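Local coordinates for protein benzoate transport porin BenP (Acinetobacter baumannii AB307-0294, PDB 5DL8) that probably acts as an outer-membrane porin of the OprD family, a beta-barrel channel for small solutes that may include benzoate, at residues Y284-G289 with D317-H322; F248-A253 with E265-L270; D24-T29 with A54-K59. All coordinates share one frame; numbering follows the deposited sequence.

Contact 1. Residues Y284-G289 with D317-H322; sequences YQQIIG and DEKSYH
Tyr284 holds CG anti to its backbone N (chi1 179°), and Lys319 holds CG anti to its carbonyl carbon (chi1 -54°). These settings bring both side chains out of the sheet side by side. The phenol runs alongside the lysine chain, and Tyr284 OH lies 3.3 Å from Lys319 CD. Tyr284 OH also donates a hydrogen bond of 2.6 Å to Gln286 OE1, arriving from above the plane of the amide carbonyl. This bond fixes the amide, whose extended chain runs alongside Lys319. The lysine amine itself ends in a salt bridge to Asp347. Tyr321 stands further along the same side of the phenol, next to CD1 and CE1. The two rings meet obliquely, their planes at 54°, with Tyr284 CE1 3.7 Å from Tyr321 CE2.

The opposite face carries Gln285 and Ser320. Ser320 OG takes the crowded position between its backbone N and carbonyl carbon, where Ser320 OG shares a hydrogen bond of 3.0 Å with His322 NE2. Gln285 sends its amide NE2 to the carbonyls of Phe313 and Gly312.

Gln285 and Ser320 form a hydrogen-bonded antiparallel pair. Ser320 N reaches Gln285 O at 2.9 Å, in the carbonyl plane. Near Gly289 and Asp317, water 2 bridges the two segments. Water 2 accepts from Gly289 N and donates to Asp317 OD1 at 2.6 Å.

These are adjacent strands of the barrel wall. Strand 263-275 is bonded to the far edge of 278-288, and strand 336-349 to the far edge of 319-328.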
loop_
_atom_site.group_PDB
_atom_site.type_symbol
_atom_site.label_atom_id
_atom_site.label_comp_id
_atom_site.label_asym_id
_atom_site.label_seq_id
_atom_site.Cartn_x
_atom_site.Cartn_y
_atom_site.Cartn_z
ATOM N N TYR A 284 0.963 19.412 -0.599
ATOM C CA TYR A 284 -0.352 19.997 -0.345
ATOM C C TYR A 284 -1.415 19.024 -0.886
ATOM O O TYR A 284 -1.249 18.434 -1.936
ATOM C CB TYR A 284 -0.529 21.372 -0.986
ATOM C CG TYR A 284 -1.947 21.940 -0.700
ATOM C CD1 TYR A 284 -2.301 22.386 0.605
ATOM C CD2 TYR A 284 -2.996 21.939 -1.729
ATOM C CE1 TYR A 284 -3.583 22.898 0.856
ATOM C CE2 TYR A 284 -4.315 22.420 -1.458
ATOM C CZ TYR A 284 -4.584 22.948 -0.180
ATOM O OH TYR A 284 -5.834 23.430 0.156
ATOM N N GLN A 285 -2.457 18.837 -0.131
ATOM C CA GLN A 285 -3.570 18.022 -0.508
ATOM C C GLN A 285 -4.907 18.602 -0.006
ATOM O O GLN A 285 -5.074 19.124 1.119
ATOM C CB GLN A 285 -3.417 16.572 0.033
ATOM C CG GLN A 285 -4.670 15.697 0.102
ATOM C CD GLN A 285 -4.309 14.251 0.575
ATOM O OE1 GLN A 285 -3.635 13.520 -0.116
ATOM N NE2 GLN A 285 -4.731 13.889 1.794
ATOM N N GLN A 286 -5.899 18.423 -0.840
ATOM C CA GLN A 286 -7.213 18.921 -0.544
ATOM C C GLN A 286 -8.307 17.944 -0.923
ATOM O O GLN A 286 -8.297 17.480 -2.052
ATOM C CB GLN A 286 -7.455 20.239 -1.314
ATOM C CG GLN A 286 -8.507 21.037 -0.654
ATOM C CD GLN A 286 -8.760 22.437 -1.224
ATOM O OE1 GLN A 286 -7.851 23.219 -1.394
ATOM N NE2 GLN A 286 -10.075 22.782 -1.378
ATOM N N ILE A 287 -9.317 17.790 -0.071
ATOM C CA ILE A 287 -10.397 16.916 -0.362
ATOM C C ILE A 287 -11.595 17.834 -0.622
ATOM O O ILE A 287 -11.912 18.805 0.193
ATOM C CB ILE A 287 -10.777 15.999 0.831
ATOM C CG1 ILE A 287 -9.527 15.382 1.425
ATOM C CG2 ILE A 287 -11.919 15.035 0.416
ATOM C CD1 ILE A 287 -8.841 14.445 0.442
ATOM N N ILE A 288 -12.328 17.524 -1.693
ATOM C CA ILE A 288 -13.439 18.429 -2.202
ATOM C C ILE A 288 -14.707 17.660 -2.482
ATOM O O ILE A 288 -14.643 16.540 -3.008
ATOM C CB ILE A 288 -13.057 19.232 -3.486
ATOM C CG1 ILE A 288 -11.623 19.805 -3.380
ATOM C CG2 ILE A 288 -14.050 20.443 -3.712
ATOM C CD1 ILE A 288 -10.977 20.188 -4.670
ATOM N N GLY A 289 -15.842 18.224 -2.090
ATOM C CA GLY A 289 -17.092 17.546 -2.283
ATOM C C GLY A 289 -17.837 17.370 -0.989
ATOM O O GLY A 289 -17.445 17.912 0.062
ATOM N N ASP A 317 -13.650 17.975 3.149
ATOM C CA ASP A 317 -13.144 19.330 3.140
ATOM C C ASP A 317 -11.717 19.553 3.629
ATOM O O ASP A 317 -11.264 20.704 3.667
ATOM C CB ASP A 317 -14.088 20.274 3.865
ATOM C CG ASP A 317 -15.418 20.460 3.151
ATOM O OD1 ASP A 317 -15.559 20.286 1.930
ATOM O OD2 ASP A 317 -16.315 20.957 3.774
ATOM N N GLU A 318 -11.004 18.480 3.982
ATOM C CA GLU A 318 -9.760 18.611 4.696
ATOM C C GLU A 318 -8.652 19.095 3.729
ATOM O O GLU A 318 -8.420 18.533 2.677
ATOM C CB GLU A 318 -9.344 17.305 5.411
ATOM C CG GLU A 318 -7.967 17.428 6.130
ATOM C CD GLU A 318 -7.691 16.304 7.108
ATOM O OE1 GLU A 318 -8.313 15.250 7.045
ATOM O OE2 GLU A 318 -6.826 16.538 8.030
ATOM N N LYS A 319 -8.028 20.189 4.116
ATOM C CA LYS A 319 -6.762 20.664 3.537
ATOM C C LYS A 319 -5.588 20.243 4.487
ATOM O O LYS A 319 -5.584 20.440 5.731
ATOM C CB LYS A 319 -6.774 22.167 3.457
ATOM C CG LYS A 319 -7.969 22.763 2.721
ATOM C CD LYS A 319 -7.764 24.314 2.712
ATOM C CE LYS A 319 -8.660 25.178 1.786
ATOM N NZ LYS A 319 -10.019 25.071 2.403
ATOM N N SER A 320 -4.552 19.729 3.857
ATOM C CA SER A 320 -3.279 19.341 4.566
ATOM C C SER A 320 -1.933 19.822 3.923
ATOM O O SER A 320 -1.768 19.859 2.666
ATOM C CB SER A 320 -3.308 17.853 4.780
ATOM O OG SER A 320 -3.503 17.185 3.542
ATOM N N TYR A 321 -0.966 20.123 4.802
ATOM C CA TYR A 321 0.356 20.673 4.484
ATOM C C TYR A 321 1.377 19.702 4.994
ATOM O O TYR A 321 1.334 19.329 6.196
ATOM C CB TYR A 321 0.574 22.076 5.105
ATOM C CG TYR A 321 -0.556 23.040 4.774
ATOM C CD1 TYR A 321 -1.675 22.991 5.526
ATOM C CD2 TYR A 321 -0.532 23.912 3.723
ATOM C CE1 TYR A 321 -2.771 23.734 5.274
ATOM C CE2 TYR A 321 -1.662 24.743 3.463
ATOM C CZ TYR A 321 -2.769 24.628 4.299
ATOM O OH TYR A 321 -4.003 25.264 4.246
ATOM N N HIS A 322 2.237 19.237 4.058
ATOM C CA HIS A 322 3.121 18.053 4.281
ATOM C C HIS A 322 4.582 18.477 4.127
ATOM O O HIS A 322 4.950 19.249 3.199
ATOM C CB HIS A 322 2.821 16.887 3.263
ATOM C CG HIS A 322 1.400 16.407 3.275
ATOM N ND1 HIS A 322 1.065 15.088 3.460
ATOM C CD2 HIS A 322 0.243 17.052 3.039
ATOM C CE1 HIS A 322 -0.236 14.951 3.368
ATOM N NE2 HIS A 322 -0.754 16.140 3.164
HETATM O O HOH W 1 -14.879 16.700 0.613
HETATM O O HOH W 2 -16.059 20.519 -0.657
#

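Contact 2. Residues F248-A253 with E265-L270; sequences FKYFNA and ENIGLL
Tyr250 overlaps Ile267 and Glu265 on the neighbouring strand. Its ring runs alongside Ile267, whose CG1 sits at the ring edge, 3.9 Å from Tyr250 CD1. Beyond the isoleucine the phenol crosses Glu265 obliquely. Tyr250 OH donates to Glu265 OE2 over only 2.5 Å, a very short bond. The carboxylate stands almost at right angles to the ring, 87° between planes, and OE2 lies in the ring plane. Glu265 OE2 accepts the bond on its anti lone pair, away from the other oxygen. Tyr250 OH is also an acceptor: Asn252 ND2 gives it a nearly straight hydrogen bond of 2.8 Å. The amide N-H would polarise the hydroxyl and probably strengthens its bond to the carboxylate.

Strands 243-255 and 263-275 are consecutive arms of a beta hairpin in the porin barrel. Phe248, Tyr250 and Ile267 are on one face of this wall. Phe248 CE1 meets Ile267 CG2 at 3.9 Å, so the isoleucine lies between the two aromatic side chains. Phe248 and Leu269 also touch a bound detergent molecule, consistent with this face looking to the lipid.

Lys249, Phe251 and Asn266 are buried on the other face. Lys249 NZ leads off to Tyr230 and the carbonyl of Tyr304. Phe251 meets Phe305 edge-to-face. Water 3 lies in the plane of the Phe251 ring, 2.8 Å from Asn266 OD1 and 3.0 Å from Lys249 O. It can donate to either, but has more acceptors around it than protons.

Two hydrogen-bonded pairs join the backbones, Lys249 with Gly268 and Phe251 with Asn266. Phe251 N points almost straight at Asn266 O, 2.9 Å away.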
loop_
_atom_site.group_PDB
_atom_site.type_symbol
_atom_site.label_atom_id
_atom_site.label_comp_id
_atom_site.label_asym_id
_atom_site.label_seq_id
_atom_site.Cartn_x
_atom_site.Cartn_y
_atom_site.Cartn_z
ATOM N N PHE A 248 1.797 15.539 -9.592
ATOM C CA PHE A 248 0.432 16.016 -9.461
ATOM C C PHE A 248 -0.446 14.859 -9.492
ATOM O O PHE A 248 -0.364 14.122 -10.433
ATOM C CB PHE A 248 0.080 16.921 -10.627
ATOM C CG PHE A 248 -1.376 17.345 -10.709
ATOM C CD1 PHE A 248 -1.864 18.384 -9.935
ATOM C CD2 PHE A 248 -2.236 16.769 -11.672
ATOM C CE1 PHE A 248 -3.251 18.764 -10.039
ATOM C CE2 PHE A 248 -3.623 17.169 -11.815
ATOM C CZ PHE A 248 -4.124 18.186 -11.011
ATOM N N LYS A 249 -1.338 14.763 -8.527
ATOM C CA LYS A 249 -2.236 13.674 -8.446
ATOM C C LYS A 249 -3.706 14.120 -8.335
ATOM O O LYS A 249 -4.044 14.970 -7.507
ATOM C CB LYS A 249 -1.869 12.817 -7.217
ATOM C CG LYS A 249 -0.426 12.304 -7.396
ATOM C CD LYS A 249 0.163 11.628 -6.208
ATOM C CE LYS A 249 1.323 10.754 -6.489
ATOM N NZ LYS A 249 0.911 9.445 -6.948
ATOM N N TYR A 250 -4.591 13.483 -9.115
ATOM C CA TYR A 250 -6.047 13.778 -9.074
ATOM C C TYR A 250 -6.832 12.501 -8.941
ATOM O O TYR A 250 -6.707 11.566 -9.744
ATOM C CB TYR A 250 -6.517 14.568 -10.274
ATOM C CG TYR A 250 -8.047 14.773 -10.338
ATOM C CD1 TYR A 250 -8.644 15.772 -9.636
ATOM C CD2 TYR A 250 -8.863 13.978 -11.122
ATOM C CE1 TYR A 250 -10.037 15.983 -9.683
ATOM C CE2 TYR A 250 -10.191 14.200 -11.233
ATOM C CZ TYR A 250 -10.782 15.194 -10.469
ATOM O OH TYR A 250 -12.148 15.383 -10.472
ATOM N N PHE A 251 -7.593 12.457 -7.880
ATOM C CA PHE A 251 -8.571 11.369 -7.664
ATOM C C PHE A 251 -10.041 11.898 -7.727
ATOM O O PHE A 251 -10.387 12.933 -7.096
ATOM C CB PHE A 251 -8.396 10.639 -6.279
ATOM C CG PHE A 251 -7.135 9.855 -6.095
ATOM C CD1 PHE A 251 -5.996 10.456 -5.700
ATOM C CD2 PHE A 251 -7.139 8.521 -6.214
ATOM C CE1 PHE A 251 -4.815 9.737 -5.530
ATOM C CE2 PHE A 251 -6.014 7.760 -6.035
ATOM C CZ PHE A 251 -4.834 8.348 -5.690
ATOM N N ASN A 252 -10.901 11.081 -8.300
ATOM C CA ASN A 252 -12.349 11.361 -8.258
ATOM C C ASN A 252 -13.051 10.080 -7.868
ATOM O O ASN A 252 -12.904 9.126 -8.576
ATOM C CB ASN A 252 -12.845 11.751 -9.645
ATOM C CG ASN A 252 -14.269 12.397 -9.679
ATOM O OD1 ASN A 252 -15.327 11.725 -9.546
ATOM N ND2 ASN A 252 -14.295 13.678 -9.943
ATOM N N ALA A 253 -13.853 10.150 -6.807
ATOM C CA ALA A 253 -14.702 9.017 -6.274
ATOM C C ALA A 253 -16.240 9.385 -6.194
ATOM O O ALA A 253 -16.662 10.337 -5.560
ATOM C CB ALA A 253 -14.207 8.593 -4.901
ATOM N N GLU A 265 -13.422 14.540 -4.385
ATOM C CA GLU A 265 -12.172 14.715 -5.211
ATOM C C GLU A 265 -10.986 14.862 -4.238
ATOM O O GLU A 265 -11.139 15.517 -3.146
ATOM C CB GLU A 265 -12.185 15.978 -6.052
ATOM C CG GLU A 265 -13.238 15.960 -7.104
ATOM C CD GLU A 265 -13.240 17.297 -7.885
ATOM O OE1 GLU A 265 -13.683 18.319 -7.274
ATOM O OE2 GLU A 265 -12.697 17.329 -9.041
ATOM N N ASN A 266 -9.838 14.361 -4.645
ATOM C CA ASN A 266 -8.556 14.555 -3.861
ATOM C C ASN A 266 -7.482 15.063 -4.794
ATOM O O ASN A 266 -7.077 14.418 -5.775
ATOM C CB ASN A 266 -8.198 13.301 -3.077
ATOM C CG ASN A 266 -6.780 13.318 -2.471
ATOM O OD1 ASN A 266 -5.966 14.133 -2.775
ATOM N ND2 ASN A 266 -6.482 12.331 -1.678
ATOM N N ILE A 267 -7.113 16.304 -4.580
ATOM C CA ILE A 267 -6.143 16.916 -5.429
ATOM C C ILE A 267 -4.871 17.090 -4.605
ATOM O O ILE A 267 -4.938 17.668 -3.536
ATOM C CB ILE A 267 -6.663 18.316 -5.954
ATOM C CG1 ILE A 267 -8.025 18.078 -6.595
ATOM C CG2 ILE A 267 -5.745 18.856 -6.981
ATOM C CD1 ILE A 267 -8.689 19.260 -7.315
ATOM N N GLY A 268 -3.728 16.775 -5.224
ATOM C CA GLY A 268 -2.446 16.784 -4.567
ATOM C C GLY A 268 -1.258 17.230 -5.408
ATOM O O GLY A 268 -1.267 17.095 -6.627
ATOM N N LEU A 269 -0.305 17.855 -4.749
ATOM C CA LEU A 269 0.947 18.288 -5.330
ATOM C C LEU A 269 2.081 17.924 -4.357
ATOM O O LEU A 269 2.017 18.223 -3.149
ATOM C CB LEU A 269 0.865 19.794 -5.591
ATOM C CG LEU A 269 2.155 20.358 -6.236
ATOM C CD1 LEU A 269 2.488 19.854 -7.647
ATOM C CD2 LEU A 269 2.206 21.914 -6.264
ATOM N N LEU A 270 3.093 17.214 -4.843
ATOM C CA LEU A 270 4.266 16.959 -4.097
ATOM C C LEU A 270 5.508 17.355 -4.818
ATOM O O LEU A 270 5.687 17.002 -6.026
ATOM C CB LEU A 270 4.354 15.459 -3.845
ATOM C CG LEU A 270 5.482 14.933 -2.926
ATOM C CD1 LEU A 270 5.468 15.545 -1.547
ATOM C CD2 LEU A 270 5.378 13.414 -2.825
HETATM O O HOH W 3 -4.124 13.647 -4.843
#

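Contact 3. Residues D24-T29 with A54-K59; sequences DEWKFT and ASLFYK
The indole of Trp26 and the ring of Tyr58 form the apolar centre. They make an edge-to-face pair, with Tyr58 giving the edge. Tyr58 CD1 sits 3.4 Å above the indole plane, over its centre. The ring planes are 51° apart. Trp26 holds CG anti to its carbonyl carbon (chi1 -61°), and Tyr58 holds CG anti to its backbone N (chi1 171°), so the two side chains cross obliquely. Leu56 CD1 packs at the indole edge, 4.1 Å from Trp26 CE3. It also sits at the edge of the Phe28 ring.

The other face carries Lys27 and Phe57 side by side. Lys27 CE comes 4.1 Å from Phe57 CD1, and any cation-pi attraction is weak at best.

Polar groups lie toward the ends. Water 4 links Thr29 OG1, at 2.8 Å, with Ser55 OG, at 2.9 Å. At the other end Tyr58 OH gives a weak hydrogen bond to Asp24 OD2, whose other oxygen, OD1, accepts from the backbone of Lys61. Glu25 and Lys59 run alongside each other, but their charges stay beyond salt-bridge range.

Three hydrogen-bonded pairs, Glu25 with Lys59, Lys27 with Phe57 and Thr29 with Ser55, knit the backbones. Strand 394-406 borders one side and strand 72-87 the other. This is the first hairpin of the barrel, placed where a porin closes its first strand against its last.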
loop_
_atom_site.group_PDB
_atom_site.type_symbol
_atom_site.label_atom_id
_atom_site.label_comp_id
_atom_site.label_asym_id
_atom_site.label_seq_id
_atom_site.Cartn_x
_atom_site.Cartn_y
_atom_site.Cartn_z
ATOM N N ASP A 24 13.599 -18.823 -12.508
ATOM C CA ASP A 24 12.766 -18.887 -11.264
ATOM C C ASP A 24 13.340 -17.913 -10.213
ATOM O O ASP A 24 14.583 -17.681 -10.181
ATOM C CB ASP A 24 12.730 -20.267 -10.618
ATOM C CG ASP A 24 11.974 -21.336 -11.438
ATOM O OD1 ASP A 24 11.438 -21.122 -12.509
ATOM O OD2 ASP A 24 11.899 -22.460 -10.939
ATOM N N GLU A 25 12.434 -17.318 -9.421
ATOM C CA GLU A 25 12.746 -16.377 -8.333
ATOM C C GLU A 25 11.997 -16.926 -7.114
ATOM O O GLU A 25 10.791 -17.170 -7.170
ATOM C CB GLU A 25 12.280 -14.915 -8.617
ATOM C CG GLU A 25 13.076 -14.161 -9.722
ATOM C CD GLU A 25 12.342 -12.980 -10.411
ATOM O OE1 GLU A 25 11.392 -12.371 -9.888
ATOM O OE2 GLU A 25 12.722 -12.633 -11.537
ATOM N N TRP A 26 12.763 -17.205 -6.048
ATOM C CA TRP A 26 12.240 -17.530 -4.726
ATOM C C TRP A 26 12.542 -16.392 -3.720
ATOM O O TRP A 26 13.595 -15.723 -3.832
ATOM C CB TRP A 26 12.897 -18.775 -4.236
ATOM C CG TRP A 26 12.722 -20.011 -5.012
ATOM C CD1 TRP A 26 13.444 -20.392 -6.101
ATOM C CD2 TRP A 26 11.867 -21.085 -4.697
ATOM N NE1 TRP A 26 13.050 -21.590 -6.501
ATOM C CE2 TRP A 26 12.080 -22.060 -5.663
ATOM C CE3 TRP A 26 10.874 -21.294 -3.701
ATOM C CZ2 TRP A 26 11.380 -23.291 -5.678
ATOM C CZ3 TRP A 26 10.146 -22.518 -3.699
ATOM C CH2 TRP A 26 10.415 -23.510 -4.687
ATOM N N LYS A 27 11.661 -16.169 -2.731
ATOM C CA LYS A 27 11.981 -15.199 -1.664
ATOM C C LYS A 27 11.578 -15.830 -0.375
ATOM O O LYS A 27 10.430 -16.205 -0.256
ATOM C CB LYS A 27 11.222 -13.898 -1.885
ATOM C CG LYS A 27 11.787 -12.709 -1.121
ATOM C CD LYS A 27 11.247 -11.280 -1.414
ATOM C CE LYS A 27 9.763 -11.224 -1.781
ATOM N NZ LYS A 27 9.355 -9.783 -2.053
ATOM N N PHE A 28 12.518 -15.978 0.549
ATOM C CA PHE A 28 12.270 -16.408 1.907
ATOM C C PHE A 28 12.401 -15.229 2.835
ATOM O O PHE A 28 13.391 -14.514 2.810
ATOM C CB PHE A 28 13.314 -17.450 2.365
ATOM C CG PHE A 28 13.087 -17.928 3.759
ATOM C CD1 PHE A 28 11.959 -18.627 4.079
ATOM C CD2 PHE A 28 13.967 -17.640 4.759
ATOM C CE1 PHE A 28 11.679 -18.998 5.401
ATOM C CE2 PHE A 28 13.724 -18.053 6.076
ATOM C CZ PHE A 28 12.589 -18.721 6.400
ATOM N N THR A 29 11.412 -15.061 3.697
ATOM C CA THR A 29 11.450 -14.012 4.694
ATOM C C THR A 29 11.102 -14.515 6.127
ATOM O O THR A 29 10.480 -15.515 6.326
ATOM C CB THR A 29 10.523 -12.782 4.396
ATOM O OG1 THR A 29 9.179 -13.131 4.600
ATOM C CG2 THR A 29 10.652 -12.172 2.971
ATOM N N ALA A 54 7.190 -16.388 9.277
ATOM C CA ALA A 54 8.030 -16.996 8.249
ATOM C C ALA A 54 7.162 -17.122 6.957
ATOM O O ALA A 54 5.989 -17.431 7.043
ATOM C CB ALA A 54 8.560 -18.352 8.644
ATOM N N SER A 55 7.792 -16.815 5.813
ATOM C CA SER A 55 7.117 -16.784 4.536
ATOM C C SER A 55 7.987 -17.224 3.398
ATOM O O SER A 55 9.205 -17.052 3.438
ATOM C CB SER A 55 6.643 -15.376 4.205
ATOM O OG SER A 55 5.776 -14.861 5.183
ATOM N N LEU A 56 7.336 -17.754 2.379
ATOM C CA LEU A 56 8.005 -18.161 1.163
ATOM C C LEU A 56 7.168 -17.803 -0.103
ATOM O O LEU A 56 5.931 -17.960 -0.100
ATOM C CB LEU A 56 8.237 -19.676 1.241
ATOM C CG LEU A 56 9.064 -20.294 0.101
ATOM C CD1 LEU A 56 10.431 -19.656 0.081
ATOM C CD2 LEU A 56 9.108 -21.792 0.262
ATOM N N PHE A 57 7.845 -17.239 -1.089
ATOM C CA PHE A 57 7.240 -16.737 -2.351
ATOM C C PHE A 57 8.025 -17.325 -3.550
ATOM O O PHE A 57 9.266 -17.322 -3.602
ATOM C CB PHE A 57 7.260 -15.186 -2.477
ATOM C CG PHE A 57 6.636 -14.493 -1.307
ATOM C CD1 PHE A 57 7.412 -14.176 -0.183
ATOM C CD2 PHE A 57 5.275 -14.233 -1.275
ATOM C CE1 PHE A 57 6.840 -13.577 0.929
ATOM C CE2 PHE A 57 4.696 -13.602 -0.181
ATOM C CZ PHE A 57 5.460 -13.320 0.939
ATOM N N TYR A 58 7.274 -17.854 -4.488
ATOM C CA TYR A 58 7.805 -18.503 -5.633
ATOM C C TYR A 58 7.184 -17.900 -6.889
ATOM O O TYR A 58 5.929 -17.719 -6.963
ATOM C CB TYR A 58 7.509 -19.972 -5.560
ATOM C CG TYR A 58 7.855 -20.697 -6.855
ATOM C CD1 TYR A 58 9.203 -20.959 -7.220
ATOM C CD2 TYR A 58 6.829 -21.129 -7.735
ATOM C CE1 TYR A 58 9.482 -21.630 -8.411
ATOM C CE2 TYR A 58 7.116 -21.812 -8.877
ATOM C CZ TYR A 58 8.422 -22.051 -9.201
ATOM O OH TYR A 58 8.628 -22.673 -10.354
ATOM N N LYS A 59 8.066 -17.591 -7.847
ATOM C CA LYS A 59 7.662 -17.171 -9.169
ATOM C C LYS A 59 8.409 -17.830 -10.236
ATOM O O LYS A 59 9.582 -17.485 -10.466
ATOM C CB LYS A 59 8.004 -15.733 -9.382
ATOM C CG LYS A 59 7.353 -14.795 -8.424
ATOM C CD LYS A 59 7.751 -13.370 -8.749
ATOM C CE LYS A 59 7.375 -13.081 -10.184
ATOM N NZ LYS A 59 7.271 -11.610 -10.312
HETATM O O HOH W 4 7.673 -13.550 6.977
#

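Contact 3 comes first along the chain. It pairs the arms of the hairpin 25-39 and 47-65 and closes the 24 residues between its segments. Contact 2 follows, closing a short link of 11 residues, which includes the ends of both strands, in the hairpin 243-255 and 263-275. Contact 1 comes last and closes a longer link of 27 residues. The three run in series; none encloses or crosses another. Contacts 1 and 2 are neighbours, their centres about 9 Å apart. Strand 278-288 follows 263-275 and pairs with it, so the two contacts join four successive strands of the wall. Contact 3 is on the opposite side of the chain's centre, about 40 Å from contact 1 between centres.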